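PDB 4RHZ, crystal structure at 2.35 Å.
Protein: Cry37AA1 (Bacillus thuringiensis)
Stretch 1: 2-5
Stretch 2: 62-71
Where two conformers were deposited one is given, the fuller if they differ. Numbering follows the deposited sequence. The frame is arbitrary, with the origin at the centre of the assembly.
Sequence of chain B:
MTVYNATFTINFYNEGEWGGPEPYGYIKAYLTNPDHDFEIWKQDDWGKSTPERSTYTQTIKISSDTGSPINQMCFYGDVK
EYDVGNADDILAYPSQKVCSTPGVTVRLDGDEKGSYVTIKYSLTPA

Stretch 1 2-5: TVYN
Stretch 2 62-71: ISSDTGSPIN

How do the two backbones run against each other? They meet as an antiparallel hydrogen-bonded pair at Tyr-4 and Ile-62, whose CA atoms lie 5.2 Å apart. Tyr-4 N donates to Ile-62 O at 2.7 Å, nearly straight at 172°, and Ile-62 N returns a bond to Tyr-4 O at 2.8 Å and 156°. Both residues are extended, with phi/psi of -122/145° for Tyr-4 and -145/160° for Ile-62, and the register pairs them so that the NH and carbonyl of each face those of the other. One residue earlier, Val-3 (-96/144°, chi1 t) places its CA 3.5 Å from Ile-62 O, a CA-H...O contact beside the stronger bond. The CA atoms of Val-3 and Ser-63 are 4.8 Å apart, and Ser-63 (-154/163°, chi1 p) points toward the first stretch, its CB 3.7 Å from Thr-2 O.

What does the side chain of Tyr-4, the residue with the most surface covered, rest against? Its CB leaves on the same face of the sheet as that of Ile-62, but chi1 m and chi2 -88° bring the ring nearer to the second stretch. Ile-62, with chi1 p and chi2 t, sets its CG1 4.5 Å from Tyr-4 CB, a loose apolar contact. Further along, Ile-70 (-87/119°, chi1 m, chi2 t) reaches back so that its CD1 lies 3.7 Å from Tyr-4 CD2, a closer apolar contact. At the phenol end, Tyr-4 OH is 3.6 Å from Pro-69 CA; Pro-69 is extended at -62/147°. The ring therefore spans from the paired backbone to the returning chain.

How does the second stretch come back to meet Thr-2? After Ser-64 (-95/180°), Asp-65 (-59/-43°) and Thr-66 (-103/-2°) turn the chain into Gly-67 at 75/2°, where a weak bond joins Gly-67 N to Ser-64 O at 3.3 Å. Thr-2 N donates to Gly-67 O at 2.9 Å, with the two CA atoms 4.8 Å apart. The positive phi favours glycine, and an ideal CB here would lie 3.0 Å from Thr-2 N, a clash.

What fills the space between the pair and the turn? A water donates to Thr-2 O at 2.9 Å and to Ser-68 O at 2.8 Å while accepting from Ser-64 N at 2.8 Å, linking backbone groups of both stretches. Ser-64, chi1 p, braces the loop by donating from OG to Ser-68 O at 3.2 Å.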

# COMPACT_ATOMS: atom_id res chain seq x y z
N THR B 2 -21.71 21.89 -12.42
CA THR B 2 -20.92 21.08 -13.42
C THR B 2 -21.25 19.58 -13.37
O THR B 2 -21.36 19.01 -12.29
CB THR B 2 -19.41 21.26 -13.11
OG1 THR B 2 -19.14 22.66 -13.03
CG2 THR B 2 -18.48 20.55 -14.18
N VAL B 3 -21.39 18.95 -14.53
CA VAL B 3 -21.67 17.53 -14.60
C VAL B 3 -20.31 16.79 -14.79
O VAL B 3 -19.42 17.29 -15.48
CB VAL B 3 -22.65 17.25 -15.75
CG1 VAL B 3 -22.82 15.75 -15.97
CG2 VAL B 3 -24.06 17.98 -15.48
N TYR B 4 -20.17 15.61 -14.19
CA TYR B 4 -18.94 14.81 -14.29
C TYR B 4 -19.14 13.44 -14.85
O TYR B 4 -20.18 12.80 -14.64
CB TYR B 4 -18.25 14.68 -12.95
CG TYR B 4 -17.81 16.00 -12.41
CD1 TYR B 4 -16.56 16.52 -12.75
CD2 TYR B 4 -18.65 16.76 -11.56
CE1 TYR B 4 -16.14 17.76 -12.26
CE2 TYR B 4 -18.25 17.97 -11.07
CZ TYR B 4 -16.98 18.47 -11.43
OH TYR B 4 -16.54 19.69 -10.95
N ASN B 5 -18.14 12.99 -15.59
CA ASN B 5 -18.08 11.60 -16.02
C ASN B 5 -17.48 10.92 -14.81
O ASN B 5 -16.46 11.30 -14.34
CB ASN B 5 -17.20 11.45 -17.30
CG ASN B 5 -18.00 11.76 -18.61
OD1 ASN B 5 -19.12 11.29 -18.77
ND2 ASN B 5 -17.40 12.48 -19.56
N ILE B 62 -22.78 12.36 -13.70
CA ILE B 62 -23.30 12.68 -12.40
C ILE B 62 -23.05 14.12 -11.98
O ILE B 62 -22.19 14.78 -12.54
CB ILE B 62 -22.74 11.75 -11.28
CG1 ILE B 62 -21.28 12.01 -11.03
CG2 ILE B 62 -23.04 10.25 -11.54
CD1 ILE B 62 -20.76 11.17 -9.85
N SER B 63 -23.81 14.61 -11.02
CA SER B 63 -23.61 15.95 -10.47
C SER B 63 -24.14 15.98 -9.08
O SER B 63 -24.92 15.09 -8.66
CB SER B 63 -24.32 17.01 -11.32
OG SER B 63 -25.73 16.79 -11.31
N SER B 64 -23.71 16.99 -8.37
CA SER B 64 -24.11 17.24 -7.03
C SER B 64 -25.27 18.21 -6.93
O SER B 64 -25.73 18.76 -7.90
CB SER B 64 -22.95 17.74 -6.23
OG SER B 64 -22.68 19.06 -6.51
N ASP B 65 -25.66 18.45 -5.71
CA ASP B 65 -26.75 19.30 -5.36
C ASP B 65 -26.54 20.67 -5.88
O ASP B 65 -27.43 21.29 -6.38
CB ASP B 65 -26.50 19.59 -3.91
CG ASP B 65 -27.50 19.08 -3.05
OD1 ASP B 65 -27.21 18.97 -1.87
OD2 ASP B 65 -28.57 18.78 -3.54
N THR B 66 -25.33 21.13 -5.72
CA THR B 66 -24.92 22.45 -6.08
C THR B 66 -24.14 22.54 -7.34
O THR B 66 -23.78 23.60 -7.75
CB THR B 66 -24.02 22.93 -4.98
OG1 THR B 66 -23.05 21.92 -4.71
CG2 THR B 66 -24.82 23.10 -3.75
N GLY B 67 -23.87 21.43 -7.96
CA GLY B 67 -23.03 21.43 -9.15
C GLY B 67 -21.57 21.63 -8.79
O GLY B 67 -20.71 21.70 -9.67
N SER B 68 -21.25 21.73 -7.50
CA SER B 68 -19.86 21.82 -7.08
C SER B 68 -19.07 20.53 -7.34
O SER B 68 -19.69 19.50 -7.69
CB SER B 68 -19.82 22.13 -5.60
OG SER B 68 -19.83 23.54 -5.54
N PRO B 69 -17.72 20.59 -7.19
CA PRO B 69 -16.95 19.32 -7.37
C PRO B 69 -17.37 18.26 -6.32
O PRO B 69 -17.72 18.59 -5.19
CB PRO B 69 -15.47 19.75 -7.22
CG PRO B 69 -15.45 21.28 -7.53
CD PRO B 69 -16.83 21.79 -7.07
N ILE B 70 -17.32 17.00 -6.71
CA ILE B 70 -17.66 15.87 -5.85
C ILE B 70 -16.43 15.38 -5.02
O ILE B 70 -15.43 14.93 -5.57
CB ILE B 70 -18.24 14.74 -6.73
CG1 ILE B 70 -19.38 15.35 -7.56
CG2 ILE B 70 -18.63 13.55 -5.89
CD1 ILE B 70 -19.80 14.61 -8.79
N ASN B 71 -16.56 15.46 -3.72
CA ASN B 71 -15.57 15.22 -2.68
C ASN B 71 -15.83 13.88 -1.99
O ASN B 71 -15.04 13.44 -1.17
CB ASN B 71 -15.74 16.34 -1.63
CG ASN B 71 -17.21 16.42 -1.08
OD1 ASN B 71 -18.19 16.57 -1.84
ND2 ASN B 71 -17.34 16.33 0.24
O HOH W 1 -21.48 18.33 -9.51